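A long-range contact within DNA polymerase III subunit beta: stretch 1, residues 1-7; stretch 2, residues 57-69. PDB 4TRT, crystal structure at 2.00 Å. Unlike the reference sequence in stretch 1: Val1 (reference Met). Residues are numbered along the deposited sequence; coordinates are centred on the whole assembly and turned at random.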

ATOM      1  N   VAL A   1     -42.784   9.128  -3.512  1.00 44.92           N
ATOM      2  CA  VAL A   1     -41.428   9.526  -3.009  1.00 43.09           C
ATOM      3  C   VAL A   1     -40.436   9.461  -4.154  1.00 41.70           C
ATOM      4  O   VAL A   1     -40.681   8.780  -5.158  1.00 40.16           O
ATOM      5  N   MET A   2     -39.308  10.146  -4.004  1.00 42.15           N
ATOM      6  CA  MET A   2     -38.235  10.035  -4.994  1.00 43.14           C
ATOM      7  C   MET A   2     -37.627   8.643  -5.036  1.00 40.68           C
ATOM      8  O   MET A   2     -37.272   8.074  -4.005  1.00 39.36           O
ATOM      9  N   LYS A   3     -37.472   8.120  -6.247  1.00 40.64           N
ATOM     10  CA  LYS A   3     -36.854   6.813  -6.477  1.00 39.42           C
ATOM     11  C   LYS A   3     -35.977   6.892  -7.722  1.00 39.14           C
ATOM     12  O   LYS A   3     -36.391   7.457  -8.728  1.00 40.66           O
ATOM     13  N   ALA A   4     -34.771   6.332  -7.651  1.00 36.84           N
ATOM     14  CA  ALA A   4     -33.867   6.302  -8.791  1.00 37.36           C
ATOM     15  C   ALA A   4     -33.305   4.897  -9.002  1.00 38.10           C
ATOM     16  O   ALA A   4     -33.017   4.192  -8.043  1.00 40.58           O
ATOM     17  N   ASN A   5     -33.177   4.494 -10.264  1.00 37.61           N
ATOM     18  CA  ASN A   5     -32.489   3.255 -10.605  1.00 37.98           C
ATOM     19  C   ASN A   5     -31.216   3.602 -11.349  1.00 37.21           C
ATOM     20  O   ASN A   5     -31.261   4.295 -12.344  1.00 37.30           O
ATOM     21  N   VAL A   6     -30.092   3.125 -10.842  1.00 33.99           N
ATOM     22  CA  VAL A   6     -28.793   3.477 -11.372  1.00 35.76           C
ATOM     23  C   VAL A   6     -27.893   2.225 -11.385  1.00 36.97           C
ATOM     24  O   VAL A   6     -28.081   1.295 -10.596  1.00 33.39           O
ATOM     25  N   THR A   7     -26.959   2.189 -12.333  1.00 35.58           N
ATOM     26  CA  THR A   7     -25.954   1.131 -12.413  1.00 38.69           C
ATOM     27  C   THR A   7     -24.917   1.362 -11.324  1.00 38.14           C
ATOM     28  O   THR A   7     -24.458   2.493 -11.143  1.00 39.29           O
ATOM     29  N   PHE A  57     -22.023  13.836 -13.408  1.00 40.91           N
ATOM     30  CA  PHE A  57     -23.330  13.344 -13.821  1.00 42.22           C
ATOM     31  C   PHE A  57     -23.330  11.815 -13.925  1.00 42.04           C
ATOM     32  O   PHE A  57     -22.440  11.229 -14.538  1.00 44.79           O
ATOM     33  N   VAL A  58     -24.342  11.181 -13.338  1.00 39.13           N
ATOM     34  CA  VAL A  58     -24.530   9.751 -13.437  1.00 40.11           C
ATOM     35  C   VAL A  58     -25.905   9.480 -14.056  1.00 40.60           C
ATOM     36  O   VAL A  58     -26.931   9.800 -13.447  1.00 40.29           O
ATOM     37  N   PRO A  59     -25.939   8.878 -15.263  1.00 40.76           N
ATOM     38  CA  PRO A  59     -27.236   8.555 -15.864  1.00 40.23           C
ATOM     39  C   PRO A  59     -28.069   7.632 -14.994  1.00 38.42           C
ATOM     40  O   PRO A  59     -27.529   6.716 -14.368  1.00 37.83           O
ATOM     41  N   ALA A  60     -29.370   7.896 -14.935  1.00 37.00           N
ATOM     42  CA  ALA A  60     -30.274   7.134 -14.094  1.00 36.54           C
ATOM     43  C   ALA A  60     -31.703   7.371 -14.510  1.00 38.30           C
ATOM     44  O   ALA A  60     -32.012   8.366 -15.161  1.00 38.92           O
ATOM     45  N   GLU A  61     -32.589   6.469 -14.107  1.00 39.42           N
ATOM     46  CA  GLU A  61     -34.008   6.706 -14.259  1.00 42.61           C
ATOM     47  C   GLU A  61     -34.534   7.162 -12.922  1.00 40.89           C
ATOM     48  O   GLU A  61     -34.397   6.450 -11.935  1.00 41.03           O
ATOM     49  N   VAL A  62     -35.134   8.348 -12.900  1.00 41.63           N
ATOM     50  CA  VAL A  62     -35.578   8.974 -11.665  1.00 41.74           C
ATOM     51  C   VAL A  62     -37.072   9.323 -11.737  1.00 43.79           C
ATOM     52  O   VAL A  62     -37.554   9.815 -12.755  1.00 41.33           O
ATOM     53  N   GLN A  63     -37.802   9.063 -10.651  1.00 43.54           N
ATOM     54  CA  GLN A  63     -39.175   9.545 -10.525  1.00 46.05           C
ATOM     55  C   GLN A  63     -39.253  10.510  -9.342  1.00 44.84           C
ATOM     56  O   GLN A  63     -38.576  10.322  -8.326  1.00 41.33           O
ATOM     57  N   GLN A  64     -40.085  11.532  -9.485  1.00 45.47           N
ATOM     58  CA  GLN A  64     -40.316  12.532  -8.443  1.00 47.10           C
ATOM     59  C   GLN A  64     -38.990  13.102  -7.905  1.00 46.65           C
ATOM     60  O   GLN A  64     -38.675  12.954  -6.720  1.00 44.96           O
ATOM     61  N   PRO A  65     -38.205  13.758  -8.792  1.00 47.03           N
ATOM     62  CA  PRO A  65     -36.875  14.222  -8.414  1.00 46.87           C
ATOM     63  C   PRO A  65     -36.889  15.180  -7.216  1.00 47.30           C
ATOM     64  O   PRO A  65     -37.787  16.007  -7.078  1.00 46.33           O
ATOM     65  N   GLU A  66     -35.881  15.036  -6.370  1.00 45.76           N
ATOM     66  CA  GLU A  66     -35.738  15.819  -5.160  1.00 48.79           C
ATOM     67  C   GLU A  66     -34.245  15.830  -4.843  1.00 46.59           C
ATOM     68  O   GLU A  66     -33.537  14.893  -5.191  1.00 45.24           O
ATOM     69  N   ASN A  67     -33.763  16.906  -4.235  1.00 44.42           N
ATOM     70  CA  ASN A  67     -32.341  17.034  -3.914  1.00 43.41           C
ATOM     71  C   ASN A  67     -32.094  16.713  -2.448  1.00 42.38           C
ATOM     72  O   ASN A  67     -32.979  16.883  -1.617  1.00 43.67           O
ATOM     73  N   PHE A  68     -30.894  16.246  -2.136  1.00 38.47           N
ATOM     74  CA  PHE A  68     -30.541  15.908  -0.758  1.00 38.86           C
ATOM     75  C   PHE A  68     -29.036  15.921  -0.574  1.00 35.18           C
ATOM     76  O   PHE A  68     -28.294  15.926  -1.557  1.00 33.94           O
ATOM     77  N   VAL A  69     -28.603  15.915   0.689  1.00 35.25           N
ATOM     78  CA  VAL A  69     -27.206  15.723   1.044  1.00 34.20           C
ATOM     79  C   VAL A  69     -27.035  14.497   1.950  1.00 33.35           C
ATOM     80  O   VAL A  69     -27.899  14.175   2.763  1.00 34.05           O
TER

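The strand through Lys3 and Asn5 and the strand through Glu61 and Gln63 of DNA polymerase III subunit beta run antiparallel (175°), and the contact buries 623 Å² in all. Backbone hydrogen bonds set the register: Lys3 N to Gln63 O (3.2 Å) and Gln63 N to Lys3 O (2.9 Å) form one pair, Asn5 N to Glu61 O (2.8 Å) and Glu61 N to Asn5 O (3.1 Å) the next. Ala4 and Val62 sit between them as a non-hydrogen-bonded pair.

Ala4 and Val62 (chi1 t) share one face, Ala4 CB lying 3.9 Å from Val62 CG2. Met2 is buried and has the largest covered area; with chi1 t, its CG lies 4.2 Å from Val62 CG1, while CE comes 3.3 Å from Glu66 O and meets the ring edge of Phe68 (chi1 p) at CE1, 3.5 Å away. Farther along the strand, Val6 (chi1 p) brings CG2 to 3.4 Å from Val58 CG1 (chi1 t), and its CB lies 4.1 Å from Ala60 CB.

Lys3, Asn5, Glu61 and Gln63 occupy the other face. Lys3 (chi1 m, then t throughout) rests its CB 3.7 Å from Gln63 CG before its end leads away. Gln63 (p, t) instead turns its end closer, so that NE2 donates to Val1 O (3.1 Å). Gln64 (m, t) points toward stretch 1 and accepts from Val1 N at OE1 (2.8 Å). Two glutamine side chains thus hold the N-terminal residue, whose own side chain points away.

Water 1 accepts from Met2 N (3.1 Å from its O) and donates to Glu66 OE1 (2.6 Å), tying the extended Glu66 side chain (t, t) to the backbone. At the other end, water 2 accepts from Thr7 N (2.9 Å from its O) and donates to Pro59 O (2.5 Å), joining the stretches beyond the last direct backbone hydrogen bond.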

ATOM      1  CB  VAL A   1     -40.942   8.597  -1.871  1.00 41.77           C
ATOM      2  CG1 VAL A   1     -41.829   8.737  -0.638  1.00 43.03           C
ATOM      3  CG2 VAL A   1     -40.873   7.149  -2.327  1.00 40.16           C
ATOM      4  CB  MET A   2     -37.121  11.046  -4.753  1.00 44.63           C
ATOM      5  CG  MET A   2     -36.183  11.165  -5.945  1.00 47.37           C
ATOM      6  SD  MET A   2     -34.655  10.266  -5.769  1.00 61.51           S
ATOM      7  CE  MET A   2     -33.837  11.622  -4.923  1.00 57.07           C
ATOM      8  CB  LYS A   3     -37.892   5.715  -6.686  1.00 43.32           C
ATOM      9  CG  LYS A   3     -38.370   5.036  -5.420  1.00 44.81           C
ATOM     10  CD  LYS A   3     -39.603   4.208  -5.706  1.00 47.20           C
ATOM     11  CE  LYS A   3     -40.077   3.460  -4.472  1.00 48.87           C
ATOM     12  NZ  LYS A   3     -41.275   2.648  -4.742  1.00 47.65           N
ATOM     13  CB  ALA A   4     -32.734   7.316  -8.616  1.00 34.36           C
ATOM     14  CB  ASN A   5     -33.393   2.345 -11.440  1.00 40.39           C
ATOM     15  CG  ASN A   5     -34.449   1.670 -10.597  1.00 43.62           C
ATOM     16  OD1 ASN A   5     -34.152   0.799  -9.769  1.00 47.54           O
ATOM     17  ND2 ASN A   5     -35.682   2.066 -10.795  1.00 49.26           N
ATOM     18  CB  VAL A   6     -28.168   4.645 -10.537  1.00 35.55           C
ATOM     19  CG1 VAL A   6     -27.931   4.234  -9.094  1.00 35.15           C
ATOM     20  CG2 VAL A   6     -26.876   5.151 -11.148  1.00 33.69           C
ATOM     21  CB  THR A   7     -25.301   1.141 -13.806  1.00 42.95           C
ATOM     22  OG1 THR A   7     -26.251   0.648 -14.761  1.00 44.52           O
ATOM     23  CG2 THR A   7     -24.077   0.288 -13.845  1.00 50.01           C
ATOM     24  CB  PHE A  57     -23.720  13.948 -15.163  1.00 46.12           C
ATOM     25  CG  PHE A  57     -25.045  13.461 -15.686  1.00 48.31           C
ATOM     26  CD1 PHE A  57     -26.232  13.962 -15.170  1.00 50.55           C
ATOM     27  CD2 PHE A  57     -25.108  12.525 -16.710  1.00 52.22           C
ATOM     28  CE1 PHE A  57     -27.460  13.529 -15.653  1.00 50.08           C
ATOM     29  CE2 PHE A  57     -26.334  12.090 -17.200  1.00 50.76           C
ATOM     30  CZ  PHE A  57     -27.508  12.593 -16.667  1.00 50.98           C
ATOM     31  CB  VAL A  58     -24.425   9.090 -12.048  1.00 39.10           C
ATOM     32  CG1 VAL A  58     -24.687   7.594 -12.140  1.00 39.77           C
ATOM     33  CG2 VAL A  58     -23.048   9.379 -11.435  1.00 39.83           C
ATOM     34  CB  PRO A  59     -26.853   7.861 -17.186  1.00 43.69           C
ATOM     35  CG  PRO A  59     -25.527   8.446 -17.535  1.00 44.71           C
ATOM     36  CD  PRO A  59     -24.827   8.680 -16.214  1.00 43.25           C
ATOM     37  CB  ALA A  60     -30.102   7.555 -12.629  1.00 35.16           C
ATOM     38  CB  GLU A  61     -34.712   5.443 -14.746  1.00 45.68           C
ATOM     39  CG  GLU A  61     -34.064   4.989 -16.044  1.00 50.82           C
ATOM     40  CD  GLU A  61     -34.955   4.151 -16.926  1.00 54.39           C
ATOM     41  OE1 GLU A  61     -36.033   3.726 -16.454  1.00 58.09           O
ATOM     42  OE2 GLU A  61     -34.568   3.935 -18.106  1.00 58.89           O
ATOM     43  CB  VAL A  62     -34.798  10.269 -11.383  1.00 43.44           C
ATOM     44  CG1 VAL A  62     -35.236  10.858 -10.046  1.00 43.05           C
ATOM     45  CG2 VAL A  62     -33.281  10.031 -11.372  1.00 41.34           C
ATOM     46  CB  GLN A  63     -40.178   8.394 -10.356  1.00 50.82           C
ATOM     47  CG  GLN A  63     -39.923   7.538  -9.128  1.00 51.95           C
ATOM     48  CD  GLN A  63     -41.155   6.751  -8.701  1.00 56.09           C
ATOM     49  OE1 GLN A  63     -41.744   6.017  -9.502  1.00 58.83           O
ATOM     50  NE2 GLN A  63     -41.542   6.890  -7.426  1.00 53.41           N
ATOM     51  CB  GLN A  64     -41.213  11.939  -7.339  1.00 47.97           C
ATOM     52  CG  GLN A  64     -42.597  11.538  -7.843  1.00 50.84           C
ATOM     53  CD  GLN A  64     -43.406  10.699  -6.851  1.00 52.82           C
ATOM     54  OE1 GLN A  64     -43.268  10.840  -5.643  1.00 53.00           O
ATOM     55  NE2 GLN A  64     -44.271   9.839  -7.369  1.00 53.66           N
ATOM     56  CB  PRO A  65     -36.362  14.930  -9.682  1.00 47.51           C
ATOM     57  CG  PRO A  65     -37.568  15.250 -10.478  1.00 50.13           C
ATOM     58  CD  PRO A  65     -38.551  14.162 -10.169  1.00 49.88           C
ATOM     59  CB  GLU A  66     -36.527  15.146  -4.041  1.00 52.83           C
ATOM     60  CG  GLU A  66     -36.688  15.952  -2.773  1.00 57.35           C
ATOM     61  CD  GLU A  66     -37.558  15.235  -1.741  1.00 62.58           C
ATOM     62  OE1 GLU A  66     -38.255  14.258  -2.104  1.00 64.16           O
ATOM     63  OE2 GLU A  66     -37.551  15.646  -0.563  1.00 63.52           O
ATOM     64  CB  ASN A  67     -31.841  18.439  -4.214  1.00 42.61           C
ATOM     65  CG  ASN A  67     -32.078  18.860  -5.650  1.00 43.27           C
ATOM     66  OD1 ASN A  67     -32.103  18.040  -6.563  1.00 42.46           O
ATOM     67  ND2 ASN A  67     -32.248  20.149  -5.852  1.00 44.29           N
ATOM     68  CB  PHE A  68     -31.111  14.523  -0.370  1.00 38.91           C
ATOM     69  CG  PHE A  68     -30.611  13.392  -1.215  1.00 37.40           C
ATOM     70  CD1 PHE A  68     -31.271  13.037  -2.388  1.00 40.22           C
ATOM     71  CD2 PHE A  68     -29.498  12.663  -0.841  1.00 37.58           C
ATOM     72  CE1 PHE A  68     -30.820  11.979  -3.163  1.00 40.03           C
ATOM     73  CE2 PHE A  68     -29.031  11.609  -1.617  1.00 39.00           C
ATOM     74  CZ  PHE A  68     -29.697  11.267  -2.789  1.00 38.14           C
ATOM     75  CB  VAL A  69     -26.584  16.968   1.717  1.00 36.96           C
ATOM     76  CG1 VAL A  69     -26.604  18.171   0.766  1.00 37.02           C
ATOM     77  CG2 VAL A  69     -27.274  17.295   3.040  1.00 35.87           C
TER
HETATM   78  O   HOH W   1     -39.249  11.907  -1.439  1.00 48.25           O
HETATM   79  O   HOH W   2     -27.322   4.224 -14.346  1.00 43.92           O